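Zona pellucida sperm-binding protein 1,Zona pellucida sperm-binding protein 1 (PDB 6GF6) probably cross-links egg coat filaments by homodimerising through its N-terminal ZP-N1 domain, the part crystallised here, in the chicken counterpart of the zona pellucida. Local coordinates at residues 74-78 against 79-83. The protein carries 2 engineered substitutions. Numbering follows the deposited sequence.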
ATOM      1  N   VAL B  74      -0.992   0.408 -16.196  1.00 38.32           N
ATOM      2  CA  VAL B  74      -1.490  -0.959 -16.269  1.00 39.94           C
ATOM      3  C   VAL B  74      -2.376  -1.042 -17.504  1.00 42.14           C
ATOM      4  O   VAL B  74      -3.328  -0.267 -17.648  1.00 46.45           O
ATOM      5  CB  VAL B  74      -2.267  -1.346 -15.003  1.00 36.61           C
ATOM      6  CG1 VAL B  74      -2.757  -2.769 -15.107  1.00 38.57           C
ATOM      7  CG2 VAL B  74      -1.400  -1.184 -13.783  1.00 35.92           C
ATOM      8  N   LEU B  75      -2.041  -1.951 -18.410  1.00 44.07           N
ATOM      9  CA  LEU B  75      -2.750  -2.108 -19.668  1.00 44.66           C
ATOM     10  C   LEU B  75      -3.576  -3.385 -19.632  1.00 45.57           C
ATOM     11  O   LEU B  75      -3.298  -4.305 -18.862  1.00 42.63           O
ATOM     12  CB  LEU B  75      -1.777  -2.152 -20.855  1.00 45.99           C
ATOM     13  CG  LEU B  75      -0.814  -0.967 -21.024  1.00 48.96           C
ATOM     14  CD1 LEU B  75       0.250  -1.285 -22.067  1.00 49.70           C
ATOM     15  CD2 LEU B  75      -1.555   0.312 -21.402  1.00 48.26           C
ATOM     16  N   VAL B  76      -4.619  -3.411 -20.453  1.00 49.28           N
ATOM     17  CA  VAL B  76      -5.417  -4.608 -20.672  1.00 52.64           C
ATOM     18  C   VAL B  76      -5.011  -5.198 -22.017  1.00 60.32           C
ATOM     19  O   VAL B  76      -5.174  -4.555 -23.062  1.00 60.38           O
ATOM     20  CB  VAL B  76      -6.920  -4.294 -20.625  1.00 50.59           C
ATOM     21  CG1 VAL B  76      -7.738  -5.564 -20.877  1.00 52.77           C
ATOM     22  CG2 VAL B  76      -7.276  -3.633 -19.289  1.00 44.21           C
ATOM     23  N   LYS B  77      -4.476  -6.418 -21.991  1.00 66.94           N
ATOM     24  CA  LYS B  77      -4.049  -7.123 -23.192  1.00 76.48           C
ATOM     25  C   LYS B  77      -4.483  -8.574 -23.078  1.00 81.61           C
ATOM     26  O   LYS B  77      -4.169  -9.243 -22.089  1.00 81.16           O
ATOM     27  CB  LYS B  77      -2.530  -7.044 -23.396  1.00 79.95           C
ATOM     28  CG  LYS B  77      -1.990  -5.635 -23.599  1.00 81.65           C
ATOM     29  CD  LYS B  77      -0.464  -5.623 -23.665  1.00 82.71           C
ATOM     30  CE  LYS B  77       0.053  -6.323 -24.916  1.00 86.15           C
ATOM     31  NZ  LYS B  77       1.521  -6.141 -25.105  1.00 85.65           N
ATOM     32  N   ASP B  78      -5.206  -9.055 -24.088  1.00 87.66           N
ATOM     33  CA  ASP B  78      -5.682 -10.436 -24.111  1.00 91.34           C
ATOM     34  C   ASP B  78      -6.496 -10.750 -22.859  1.00 82.17           C
ATOM     35  O   ASP B  78      -6.350 -11.812 -22.252  1.00 80.91           O
ATOM     36  CB  ASP B  78      -4.517 -11.417 -24.258  1.00100.84           C
ATOM     37  CG  ASP B  78      -3.798 -11.271 -25.582  1.00110.86           C
ATOM     38  OD1 ASP B  78      -4.351 -10.613 -26.489  1.00115.42           O
ATOM     39  OD2 ASP B  78      -2.684 -11.821 -25.721  1.00113.60           O
ATOM     40  N   GLY B  79      -7.349  -9.812 -22.460  1.00 75.60           N
ATOM     41  CA  GLY B  79      -8.170 -10.018 -21.277  1.00 69.72           C
ATOM     42  C   GLY B  79      -7.371 -10.199 -20.006  1.00 63.72           C
ATOM     43  O   GLY B  79      -7.755 -10.999 -19.143  1.00 63.53           O
ATOM     44  N   ARG B  80      -6.249  -9.494 -19.878  1.00 57.56           N
ATOM     45  CA  ARG B  80      -5.403  -9.604 -18.700  1.00 53.67           C
ATOM     46  C   ARG B  80      -4.763  -8.252 -18.415  1.00 48.84           C
ATOM     47  O   ARG B  80      -4.561  -7.443 -19.322  1.00 48.50           O
ATOM     48  CB  ARG B  80      -4.329 -10.687 -18.878  1.00 56.12           C
ATOM     49  CG  ARG B  80      -4.894 -12.096 -19.014  1.00 61.96           C
ATOM     50  CD  ARG B  80      -3.795 -13.141 -19.081  1.00 66.77           C
ATOM     51  NE  ARG B  80      -2.954 -12.984 -20.265  1.00 72.49           N
ATOM     52  CZ  ARG B  80      -1.878 -13.724 -20.523  1.00 77.03           C
ATOM     53  NH1 ARG B  80      -1.171 -13.510 -21.626  1.00 79.71           N
ATOM     54  NH2 ARG B  80      -1.504 -14.678 -19.679  1.00 78.37           N
ATOM     55  N   TYR B  81      -4.491  -7.998 -17.135  1.00 46.10           N
ATOM     56  CA  TYR B  81      -3.748  -6.808 -16.734  1.00 43.49           C
ATOM     57  C   TYR B  81      -2.264  -7.020 -16.984  1.00 41.23           C
ATOM     58  O   TYR B  81      -1.718  -8.079 -16.661  1.00 40.66           O
ATOM     59  CB  TYR B  81      -3.959  -6.496 -15.255  1.00 36.39           C
ATOM     60  CG  TYR B  81      -5.379  -6.194 -14.858  1.00 40.23           C
ATOM     61  CD1 TYR B  81      -5.990  -5.013 -15.248  1.00 39.47           C
ATOM     62  CD2 TYR B  81      -6.109  -7.085 -14.080  1.00 40.52           C
ATOM     63  CE1 TYR B  81      -7.288  -4.730 -14.878  1.00 40.18           C
ATOM     64  CE2 TYR B  81      -7.402  -6.806 -13.710  1.00 37.19           C
ATOM     65  CZ  TYR B  81      -7.984  -5.628 -14.112  1.00 40.29           C
ATOM     66  OH  TYR B  81      -9.274  -5.345 -13.748  1.00 43.21           O
ATOM     67  N   VAL B  82      -1.612  -6.013 -17.563  1.00 40.00           N
ATOM     68  CA  VAL B  82      -0.191  -6.083 -17.876  1.00 40.08           C
ATOM     69  C   VAL B  82       0.489  -4.814 -17.375  1.00 41.11           C
ATOM     70  O   VAL B  82       0.068  -3.699 -17.708  1.00 43.28           O
ATOM     71  CB  VAL B  82       0.050  -6.272 -19.383  1.00 39.29           C
ATOM     72  CG1 VAL B  82       1.547  -6.365 -19.675  1.00 39.40           C
ATOM     73  CG2 VAL B  82      -0.669  -7.526 -19.867  1.00 42.50           C
ATOM     74  N   LEU B  83       1.556  -4.988 -16.600  1.00 40.02           N
ATOM     75  CA  LEU B  83       2.372  -3.881 -16.117  1.00 38.84           C
ATOM     76  C   LEU B  83       3.827  -4.268 -16.290  1.00 39.75           C
ATOM     77  O   LEU B  83       4.259  -5.310 -15.783  1.00 40.92           O
ATOM     78  CB  LEU B  83       2.079  -3.564 -14.650  1.00 35.79           C
ATOM     79  CG  LEU B  83       2.861  -2.387 -14.059  1.00 36.59           C
ATOM     80  CD1 LEU B  83       2.476  -1.082 -14.726  1.00 34.66           C
ATOM     81  CD2 LEU B  83       2.635  -2.292 -12.573  1.00 30.34           C
TER
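Leu75 and Val82 form an antiparallel hydrogen-bonded pair in a tight beta hairpin: Leu75 N donates to Val82 O at 2.8 Å, almost straight at 174°, and Val82 N returns a bond to Leu75 O. Beyond the non-hydrogen-bonded pair Val76-Tyr81, Lys77 N binds Arg80 O at 2.9 Å, whereas the return bond from Arg80 N to Lys77 O is weak and bent. Asp78 and Gly79 make the two-residue turn, close to type I', whose right-handed twist suits that of a two-residue beta hairpin. Both have positive phi, which Gly79 adopts readily without a side chain and Asp78 tolerates better than most residues.

Branched Val74 serves two neighbours. With Val74 CG1 anti to the backbone N (chi1 -179°), that methyl lies obliquely by Tyr81, 3.9 Å from Tyr81 CB, leaving Val74 CG2 to meet Leu83 CD1 at 4.0 Å, the two side chains crossing at about a right angle. Diagonally across the strands, Lys77 CB rests on Val82 CG2 at 4.0 Å; the long lysine chain carries the ammonium away from the partner strand.

In this Ig-like ZP-N domain, strand 75-76 pairs only with strand 80-90, whose Tyr81 and Leu83 bond by their backbones to Cys106 and Met104 of strand 96-107. Tyr81 stacks on Tyr69, while Leu83 packs against Phe65 and Ala67 of strand 63-68, tying the hairpin to the other, four-stranded antiparallel sheet.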